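Local atomic coordinates of ORF98 PTP-2 (Cydia pomonella granulosis virus, PDB entry 6I28), a protein that probably acts as a viral dual-specificity phosphatase, removing phosphate from tyrosine and from serine or threonine residues of protein substrates. Residues 43-48 / 65-70; 69-74 / 141-146; 80-85 / 112-117. All blocks are in the same frame, centred on the assembly; numbering follows the deposited sequence.

Contact 1 (43-48 / 65-70); sequences VSLIDS and LHVHCE
Ser44 and His66 sit side by side where strands 41-46 and 64-68 run parallel, the two strands of a beta-alpha-beta unit connected through helix 51-57. Ser44 is held at both backbone ends: its N donates to Leu65 O (2.8 Å, 170° at the hydrogen), and its O accepts from Val67 N (3.0 Å). Beyond these two bonds, side chains take part. His66 has CG anti to the backbone N (chi1 170°), and its ring lies with CD2 3.3 Å from Ser44 O; NE2 makes a weak hydrogen bond, in the ring plane, to Ile46 O (3.4 Å). Cys69 N gives the same oxygen a second weak bond. On the other face of the sheet Leu45 CD2 packs on Val67 CB (3.9 Å) and Leu45 CB on Cys69 SG, while Asp47 CA makes an off-centre CH-pi contact with the His68 ring. Outside the pair, His103 and His64 bind Ser44 OG. Asp47 OD1 forms a salt bridge with Arg110, whose NH1 also bonds Cys69 O, so the segments that follow the two strands both hold the arginine of the phosphatase signature loop and probably help to fix its position.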
loop_
_atom_site.group_PDB
_atom_site.type_symbol
_atom_site.label_atom_id
_atom_site.label_comp_id
_atom_site.label_asym_id
_atom_site.label_seq_id
_atom_site.Cartn_x
_atom_site.Cartn_y
_atom_site.Cartn_z
ATOM N N VAL A 43 5.049 -4.122 -4.336
ATOM C CA VAL A 43 5.711 -3.450 -3.223
ATOM C C VAL A 43 5.618 -4.388 -2.020
ATOM O O VAL A 43 4.519 -4.620 -1.473
ATOM C CB VAL A 43 5.069 -2.086 -2.890
ATOM C CG1 VAL A 43 5.711 -1.421 -1.700
ATOM C CG2 VAL A 43 5.114 -1.209 -4.109
ATOM N N SER A 44 6.735 -4.756 -1.494
ATOM C CA SER A 44 6.847 -5.697 -0.373
ATOM C C SER A 44 7.211 -4.887 0.864
ATOM O O SER A 44 8.329 -4.339 0.979
ATOM C CB SER A 44 7.905 -6.775 -0.646
ATOM O OG SER A 44 7.624 -7.627 -1.739
ATOM N N LEU A 45 6.304 -4.833 1.821
ATOM C CA LEU A 45 6.491 -4.125 3.082
ATOM C C LEU A 45 6.577 -5.200 4.166
ATOM O O LEU A 45 5.585 -5.563 4.814
ATOM C CB LEU A 45 5.361 -3.200 3.312
ATOM C CG LEU A 45 5.169 -2.097 2.286
ATOM C CD1 LEU A 45 3.973 -1.271 2.771
ATOM C CD2 LEU A 45 6.366 -1.312 2.055
ATOM N N ILE A 46 7.769 -5.762 4.327
ATOM C CA ILE A 46 7.968 -6.893 5.223
ATOM C C ILE A 46 9.251 -6.740 6.026
ATOM O O ILE A 46 10.183 -6.043 5.626
ATOM C CB ILE A 46 7.986 -8.251 4.480
ATOM C CG1 ILE A 46 9.154 -8.311 3.483
ATOM C CG2 ILE A 46 6.692 -8.467 3.690
ATOM C CD1 ILE A 46 9.245 -9.566 2.679
ATOM N N ASP A 47 9.265 -7.433 7.175
ATOM C CA ASP A 47 10.424 -7.500 8.063
ATOM C C ASP A 47 11.189 -8.805 7.880
ATOM O O ASP A 47 12.233 -8.984 8.500
ATOM C CB ASP A 47 9.954 -7.367 9.548
ATOM C CG ASP A 47 8.902 -8.417 9.964
ATOM O OD1 ASP A 47 7.729 -8.306 9.527
ATOM O OD2 ASP A 47 9.255 -9.309 10.805
ATOM N N SER A 48 10.696 -9.705 7.020
ATOM C CA SER A 48 11.352 -10.964 6.704
ATOM C C SER A 48 12.228 -10.785 5.466
ATOM O O SER A 48 12.347 -9.687 4.916
ATOM C CB SER A 48 10.313 -12.072 6.508
ATOM O OG SER A 48 9.362 -11.804 5.483
ATOM N N LEU A 65 9.778 -3.400 -5.551
ATOM C CA LEU A 65 10.303 -2.556 -4.500
ATOM C C LEU A 65 10.071 -3.201 -3.142
ATOM O O LEU A 65 8.973 -3.664 -2.847
ATOM C CB LEU A 65 9.595 -1.205 -4.517
ATOM C CG LEU A 65 10.015 -0.124 -3.516
ATOM C CD1 LEU A 65 11.495 0.087 -3.752
ATOM C CD2 LEU A 65 9.278 1.181 -3.668
ATOM N N HIS A 66 11.069 -3.132 -2.291
ATOM C CA HIS A 66 11.023 -3.629 -0.923
ATOM C C HIS A 66 11.392 -2.502 0.027
ATOM O O HIS A 66 12.406 -1.835 -0.173
ATOM C CB HIS A 66 12.018 -4.798 -0.738
ATOM C CG HIS A 66 12.207 -5.219 0.684
ATOM N ND1 HIS A 66 13.450 -5.326 1.278
ATOM C CD2 HIS A 66 11.307 -5.543 1.644
ATOM C CE1 HIS A 66 13.313 -5.710 2.535
ATOM N NE2 HIS A 66 12.021 -5.835 2.784
ATOM N N VAL A 67 10.606 -2.314 1.085
ATOM C CA VAL A 67 11.020 -1.541 2.244
ATOM C C VAL A 67 10.966 -2.457 3.467
ATOM O O VAL A 67 9.896 -3.000 3.789
ATOM C CB VAL A 67 10.133 -0.299 2.484
ATOM C CG1 VAL A 67 10.573 0.374 3.768
ATOM C CG2 VAL A 67 10.215 0.683 1.339
ATOM N N HIS A 68 12.096 -2.625 4.141
ATOM C CA HIS A 68 12.126 -3.355 5.393
ATOM C C HIS A 68 11.478 -2.524 6.491
ATOM O O HIS A 68 12.002 -1.463 6.867
ATOM C CB HIS A 68 13.564 -3.662 5.774
ATOM C CG HIS A 68 13.692 -4.477 7.015
ATOM N ND1 HIS A 68 13.680 -3.920 8.282
ATOM C CD2 HIS A 68 13.866 -5.808 7.186
ATOM C CE1 HIS A 68 13.827 -4.877 9.179
ATOM N NE2 HIS A 68 13.958 -6.028 8.540
ATOM N N CYS A 69 10.356 -2.997 7.022
ATOM C CA CYS A 69 9.656 -2.246 8.056
ATOM C C CYS A 69 8.854 -3.212 8.909
ATOM O O CYS A 69 8.303 -4.193 8.411
ATOM C CB CYS A 69 8.696 -1.182 7.500
ATOM S SG CYS A 69 7.560 -1.818 6.178
ATOM N N GLU A 70 8.766 -2.891 10.185
ATOM C CA GLU A 70 7.993 -3.638 11.167
ATOM C C GLU A 70 6.629 -2.985 11.355
ATOM O O GLU A 70 6.398 -1.837 10.955
ATOM C CB GLU A 70 8.742 -3.701 12.504
ATOM C CG GLU A 70 9.931 -4.617 12.435
ATOM C CD GLU A 70 10.796 -4.459 13.633
ATOM O OE1 GLU A 70 10.231 -4.230 14.721
ATOM O OE2 GLU A 70 12.033 -4.546 13.500
#

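Contact 2 (69-74 / 141-146); sequences CEDDAK and HPSEHF
Ser143 and Asp71 join the loop after strand 64-68 to the start of helix 144-151 through one short hydrogen bond: Ser143 OG donates to Asp71 OD1 at 2.7 Å, on the syn lone pair. Asp71 has CG anti to the backbone N (chi1 -172°), and the carboxylate beyond it reaches the start of the helix. Although Ser143 occupies the N-cap position, its hydroxyl caps nothing and turns to the aspartate instead. Outside the pair, Ser109 OG hydrogen-bonds both Asp71 OD2 and Ser143 OG, so the two carboxylate oxygens have separate hydroxyl partners.

His145 supplies the flat surface. Its CG stands between the backbone N and the carbonyl carbon (chi1 70°), and Ala73 CA sits 3.7 Å from the ring centroid, almost straight above it, in a CH-pi contact. Phe146 CG lies beyond the opposite face, displaced toward the rim, so the imidazole is held between the alanine backbone and the neighbouring phenylalanine. At the imidazole edge CE1 comes within 3.5 Å of Asp71 OD1, the carboxylate being turned 63° from the ring. NE2 is 2.8 Å from a water that donates to Glu70 O (2.8 Å) and accepts from Asp72 N, which ties the ring to the loop backbone. Phe146 is tilted against the same carboxylate, with CE2 3.6 Å from Asp71 OD1; its CZ edge faces Glu70 O.

Ser109, just before Arg110, belongs to the end of the HCxxGxxRS signature loop of this family. The acidic loop after the edge strand 64-68 is brought up beside that signature loop, a position consistent with the general-acid loop of dual-specificity phosphatases, and here helix 144-151 flanks it.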
loop_
_atom_site.group_PDB
_atom_site.type_symbol
_atom_site.label_atom_id
_atom_site.label_comp_id
_atom_site.label_asym_id
_atom_site.label_seq_id
_atom_site.Cartn_x
_atom_site.Cartn_y
_atom_site.Cartn_z
ATOM N N CYS A 69 10.356 -2.997 7.022
ATOM C CA CYS A 69 9.656 -2.246 8.056
ATOM C C CYS A 69 8.854 -3.212 8.909
ATOM O O CYS A 69 8.303 -4.193 8.411
ATOM C CB CYS A 69 8.696 -1.182 7.500
ATOM S SG CYS A 69 7.560 -1.818 6.178
ATOM N N GLU A 70 8.766 -2.891 10.185
ATOM C CA GLU A 70 7.993 -3.638 11.167
ATOM C C GLU A 70 6.629 -2.985 11.355
ATOM O O GLU A 70 6.398 -1.837 10.955
ATOM C CB GLU A 70 8.742 -3.701 12.504
ATOM C CG GLU A 70 9.931 -4.617 12.435
ATOM C CD GLU A 70 10.796 -4.459 13.633
ATOM O OE1 GLU A 70 10.231 -4.230 14.721
ATOM O OE2 GLU A 70 12.033 -4.546 13.500
ATOM N N ASP A 71 5.717 -3.751 11.943
ATOM C CA ASP A 71 4.411 -3.252 12.366
ATOM C C ASP A 71 4.545 -3.138 13.883
ATOM O O ASP A 71 4.240 -4.065 14.641
ATOM C CB ASP A 71 3.274 -4.138 11.901
ATOM C CG ASP A 71 1.922 -3.523 12.179
ATOM O OD1 ASP A 71 1.826 -2.642 13.070
ATOM O OD2 ASP A 71 0.957 -3.929 11.521
ATOM N N ASP A 72 5.066 -2.010 14.317
ATOM C CA ASP A 72 5.424 -1.853 15.714
ATOM C C ASP A 72 5.490 -0.358 15.942
ATOM O O ASP A 72 6.151 0.353 15.175
ATOM C CB ASP A 72 6.747 -2.544 16.034
ATOM C CG ASP A 72 6.902 -2.806 17.522
ATOM O OD1 ASP A 72 6.948 -3.991 17.955
ATOM O OD2 ASP A 72 6.957 -1.809 18.259
ATOM N N ALA A 73 4.845 0.107 17.007
ATOM C CA ALA A 73 4.757 1.529 17.315
ATOM C C ALA A 73 6.157 2.139 17.359
ATOM O O ALA A 73 6.347 3.354 17.397
ATOM C CB ALA A 73 4.064 1.785 18.645
ATOM N N LYS A 74 7.162 1.287 17.316
ATOM C CA LYS A 74 8.556 1.717 17.489
ATOM C C LYS A 74 9.274 1.898 16.164
ATOM O O LYS A 74 10.202 2.700 16.118
ATOM C CB LYS A 74 9.275 0.751 18.301
ATOM C CG LYS A 74 8.913 0.971 19.711
ATOM C CD LYS A 74 10.127 0.667 20.360
ATOM C CE LYS A 74 9.867 -0.748 20.839
ATOM N NZ LYS A 74 9.567 -0.554 22.216
ATOM N N HIS A 141 -7.328 -3.381 8.925
ATOM C CA HIS A 141 -7.303 -2.884 10.297
ATOM C C HIS A 141 -5.908 -2.341 10.603
ATOM O O HIS A 141 -5.100 -3.015 11.256
ATOM C CB HIS A 141 -7.684 -3.986 11.293
ATOM C CG HIS A 141 -8.054 -3.463 12.648
ATOM N ND1 HIS A 141 -7.398 -3.842 13.800
ATOM C CD2 HIS A 141 -8.997 -2.573 13.032
ATOM C CE1 HIS A 141 -7.936 -3.227 14.839
ATOM N NE2 HIS A 141 -8.914 -2.457 14.403
ATOM N N PRO A 142 -5.600 -1.125 10.159
ATOM C CA PRO A 142 -4.275 -0.561 10.428
ATOM C C PRO A 142 -4.046 -0.388 11.918
ATOM O O PRO A 142 -4.938 0.027 12.669
ATOM C CB PRO A 142 -4.303 0.789 9.693
ATOM C CG PRO A 142 -5.353 0.622 8.635
ATOM C CD PRO A 142 -6.406 -0.248 9.293
ATOM N N SER A 143 -2.847 -0.734 12.350
ATOM C CA SER A 143 -2.499 -0.491 13.740
ATOM C C SER A 143 -2.689 0.973 14.105
ATOM O O SER A 143 -2.564 1.866 13.266
ATOM C CB SER A 143 -1.058 -0.893 14.001
ATOM O OG SER A 143 -0.811 -2.209 13.514
ATOM N N GLU A 144 -2.929 1.211 15.392
ATOM C CA GLU A 144 -3.251 2.562 15.839
ATOM C C GLU A 144 -2.201 3.577 15.393
ATOM O O GLU A 144 -2.545 4.690 14.975
ATOM C CB GLU A 144 -3.400 2.611 17.362
ATOM C CG GLU A 144 -4.814 2.385 17.832
ATOM C CD GLU A 144 -4.979 2.595 19.337
ATOM O OE1 GLU A 144 -5.623 1.736 19.983
ATOM O OE2 GLU A 144 -4.473 3.617 19.864
ATOM N N HIS A 145 -0.913 3.229 15.488
ATOM C CA HIS A 145 0.095 4.228 15.126
ATOM C C HIS A 145 0.107 4.514 13.625
ATOM O O HIS A 145 0.493 5.617 13.205
ATOM C CB HIS A 145 1.492 3.819 15.612
ATOM C CG HIS A 145 2.092 2.663 14.880
ATOM N ND1 HIS A 145 1.693 1.355 15.098
ATOM C CD2 HIS A 145 3.094 2.604 13.974
ATOM C CE1 HIS A 145 2.411 0.545 14.340
ATOM N NE2 HIS A 145 3.254 1.279 13.633
ATOM N N PHE A 146 -0.300 3.555 12.796
ATOM C CA PHE A 146 -0.454 3.867 11.370
ATOM C C PHE A 146 -1.665 4.775 11.140
ATOM O O PHE A 146 -1.647 5.618 10.241
ATOM C CB PHE A 146 -0.594 2.613 10.513
ATOM C CG PHE A 146 0.649 1.805 10.421
ATOM C CD1 PHE A 146 1.892 2.408 10.297
ATOM C CD2 PHE A 146 0.585 0.435 10.396
ATOM C CE1 PHE A 146 3.030 1.625 10.264
ATOM C CE2 PHE A 146 1.748 -0.342 10.311
ATOM C CZ PHE A 146 2.959 0.273 10.219
HETATM O O HOH W 1 5.660 0.451 12.394
#

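Contact 3 (80-85 / 112-117); sequences DNLEML and ATLAIY
Leu82 and Tyr117 meet where helices 82-95 and 110-123 pack. The isobutyl group lies on the phenol ring: Leu82 CD2 stands over its centre, 3.7 Å from the centroid and 12° off the ring normal, a CH-pi contact. The other atoms of the group shift toward one side of the ring, CG being 3.5 Å from Tyr117 CE2 and CD1 3.6 Å from Tyr117 CD2. Tyr117 has CG anti to the backbone N (chi1 178°), and its side chain crosses that of Leu82 obliquely.

The second layer is all leucine. Leu82 and Leu114 slide past one another in opposite directions, with their CD1 methyls 4.1 Å apart. Leu85 meets Leu114 at about a right angle; its CB lies 3.8 Å from Leu114 CD1, and the CD2 methyls of both residues also touch. Leu114 thus lies against Leu82 and Leu85, about one turn apart on their helix.

Toward the end of the Tyr117 side chain the contact becomes polar. A water donates to Glu83 OE1 (2.8 Å) and to Tyr117 OH (2.7 Å), bridging the helices without a direct bond between them. Arg121 forms a salt bridge with the same Glu83 oxygen and hydrogen-bonds the phenol oxygen, which also bonds the C-terminal carboxylate of Glu168.

Around this buried seam, Leu85 leans on Leu65 of strand 64-68, while Leu114 packs against Val43 and Leu45 of strand 41-46; Leu150 of helix 144-151 touches Tyr117, and helix 127-137 packs on Ile116.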
loop_
_atom_site.group_PDB
_atom_site.type_symbol
_atom_site.label_atom_id
_atom_site.label_comp_id
_atom_site.label_asym_id
_atom_site.label_seq_id
_atom_site.Cartn_x
_atom_site.Cartn_y
_atom_site.Cartn_z
ATOM N N ASP A 80 9.019 6.732 7.524
ATOM C CA ASP A 80 10.215 7.329 6.960
ATOM C C ASP A 80 10.225 7.268 5.439
ATOM O O ASP A 80 10.882 8.099 4.795
ATOM C CB ASP A 80 11.430 6.604 7.478
ATOM C CG ASP A 80 11.781 6.992 8.902
ATOM O OD1 ASP A 80 11.232 7.990 9.473
ATOM O OD2 ASP A 80 12.624 6.263 9.477
ATOM N N ASN A 81 9.583 6.248 4.849
ATOM C CA ASN A 81 9.599 5.980 3.419
ATOM C C ASN A 81 8.276 6.309 2.732
ATOM O O ASN A 81 8.102 6.010 1.557
ATOM C CB ASN A 81 9.959 4.515 3.230
ATOM C CG ASN A 81 11.416 4.249 3.452
ATOM O OD1 ASN A 81 12.212 4.441 2.541
ATOM N ND2 ASN A 81 11.791 3.829 4.675
ATOM N N LEU A 82 7.323 6.932 3.449
ATOM C CA LEU A 82 6.003 7.122 2.861
ATOM C C LEU A 82 6.047 7.946 1.583
ATOM O O LEU A 82 5.422 7.563 0.588
ATOM C CB LEU A 82 5.079 7.769 3.872
ATOM C CG LEU A 82 3.601 7.667 3.604
ATOM C CD1 LEU A 82 3.107 6.218 3.546
ATOM C CD2 LEU A 82 2.855 8.469 4.658
ATOM N N GLU A 83 6.861 8.997 1.547
ATOM C CA GLU A 83 6.936 9.854 0.357
ATOM C C GLU A 83 7.538 9.102 -0.823
ATOM O O GLU A 83 6.956 9.092 -1.913
ATOM C CB GLU A 83 7.736 11.114 0.640
ATOM C CG GLU A 83 7.766 12.037 -0.553
ATOM C CD GLU A 83 6.456 12.739 -0.799
ATOM O OE1 GLU A 83 5.609 12.735 0.119
ATOM O OE2 GLU A 83 6.291 13.305 -1.917
ATOM N N MET A 84 8.659 8.418 -0.616
ATOM C CA MET A 84 9.259 7.604 -1.670
ATOM C C MET A 84 8.278 6.537 -2.154
ATOM O O MET A 84 8.066 6.349 -3.358
ATOM C CB MET A 84 10.561 6.973 -1.146
ATOM C CG MET A 84 11.332 6.117 -2.147
ATOM S SD MET A 84 10.610 4.441 -2.272
ATOM C CE MET A 84 11.181 3.700 -0.733
ATOM N N LEU A 85 7.568 5.887 -1.233
ATOM C CA LEU A 85 6.633 4.852 -1.641
ATOM C C LEU A 85 5.493 5.437 -2.465
ATOM O O LEU A 85 5.083 4.876 -3.478
ATOM C CB LEU A 85 6.082 4.157 -0.403
ATOM C CG LEU A 85 7.079 3.169 0.237
ATOM C CD1 LEU A 85 6.621 2.837 1.636
ATOM C CD2 LEU A 85 7.234 1.875 -0.626
ATOM N N ALA A 112 -2.040 -2.233 3.926
ATOM C CA ALA A 112 -3.281 -1.462 3.881
ATOM C C ALA A 112 -3.036 0.021 4.155
ATOM O O ALA A 112 -3.688 0.888 3.561
ATOM C CB ALA A 112 -4.284 -2.007 4.887
ATOM N N THR A 113 -2.086 0.328 5.039
ATOM C CA THR A 113 -1.736 1.707 5.336
ATOM C C THR A 113 -1.245 2.444 4.098
ATOM O O THR A 113 -1.671 3.561 3.799
ATOM C CB THR A 113 -0.718 1.723 6.468
ATOM O OG1 THR A 113 -1.378 1.347 7.703
ATOM C CG2 THR A 113 -0.091 3.129 6.710
ATOM N N LEU A 114 -0.338 1.832 3.328
ATOM C CA LEU A 114 0.110 2.498 2.108
ATOM C C LEU A 114 -0.990 2.646 1.069
ATOM O O LEU A 114 -1.045 3.682 0.380
ATOM C CB LEU A 114 1.311 1.765 1.506
ATOM C CG LEU A 114 1.946 2.291 0.211
ATOM C CD1 LEU A 114 2.376 3.727 0.384
ATOM C CD2 LEU A 114 3.117 1.401 -0.233
ATOM N N ALA A 115 -1.824 1.617 0.891
ATOM C CA ALA A 115 -2.935 1.714 -0.055
ATOM C C ALA A 115 -3.874 2.844 0.326
ATOM O O ALA A 115 -4.259 3.663 -0.532
ATOM C CB ALA A 115 -3.664 0.387 -0.122
ATOM N N ILE A 116 -4.199 2.955 1.613
ATOM C CA ILE A 116 -5.126 3.980 2.076
ATOM C C ILE A 116 -4.516 5.343 1.825
ATOM O O ILE A 116 -5.195 6.265 1.380
ATOM C CB ILE A 116 -5.479 3.759 3.561
ATOM C CG1 ILE A 116 -6.366 2.520 3.769
ATOM C CG2 ILE A 116 -6.163 5.022 4.181
ATOM C CD1 ILE A 116 -6.738 2.181 5.235
ATOM N N TYR A 117 -3.215 5.482 2.067
ATOM C CA TYR A 117 -2.564 6.771 1.895
ATOM C C TYR A 117 -2.511 7.163 0.422
ATOM O O TYR A 117 -2.769 8.328 0.064
ATOM C CB TYR A 117 -1.139 6.718 2.437
ATOM C CG TYR A 117 -0.393 8.041 2.240
ATOM C CD1 TYR A 117 -0.844 9.200 2.758
ATOM C CD2 TYR A 117 0.770 8.087 1.509
ATOM C CE1 TYR A 117 -0.161 10.423 2.590
ATOM C CE2 TYR A 117 1.483 9.260 1.301
ATOM C CZ TYR A 117 1.022 10.438 1.830
ATOM O OH TYR A 117 1.696 11.636 1.653
HETATM O O HOH W 2 4.332 11.359 2.162
#

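In the fold
The three contacts lie 12 to 13 Å apart, centre to centre. Contacts 1 and 2 share Cys69 and Glu70: the chain leaves strand 64-68 and passes directly into the loop that meets 141-146. Contact 3 backs both. Val67 CG2 packs on Leu85 CD2 at 3.8 Å, joining sheet to helix 82-95, and Phe146 CB lies 3.2 Å from Thr113 OG1 on helix 110-123. That helix begins at Arg110, the signature-loop arginine held by contact 1, next to the Ser109 bound by contact 2. A calcium ion sits nearby, about 5 Å from the Asp71 side chain, 6 Å from that of Asp47 and 12 Å from that of Leu114.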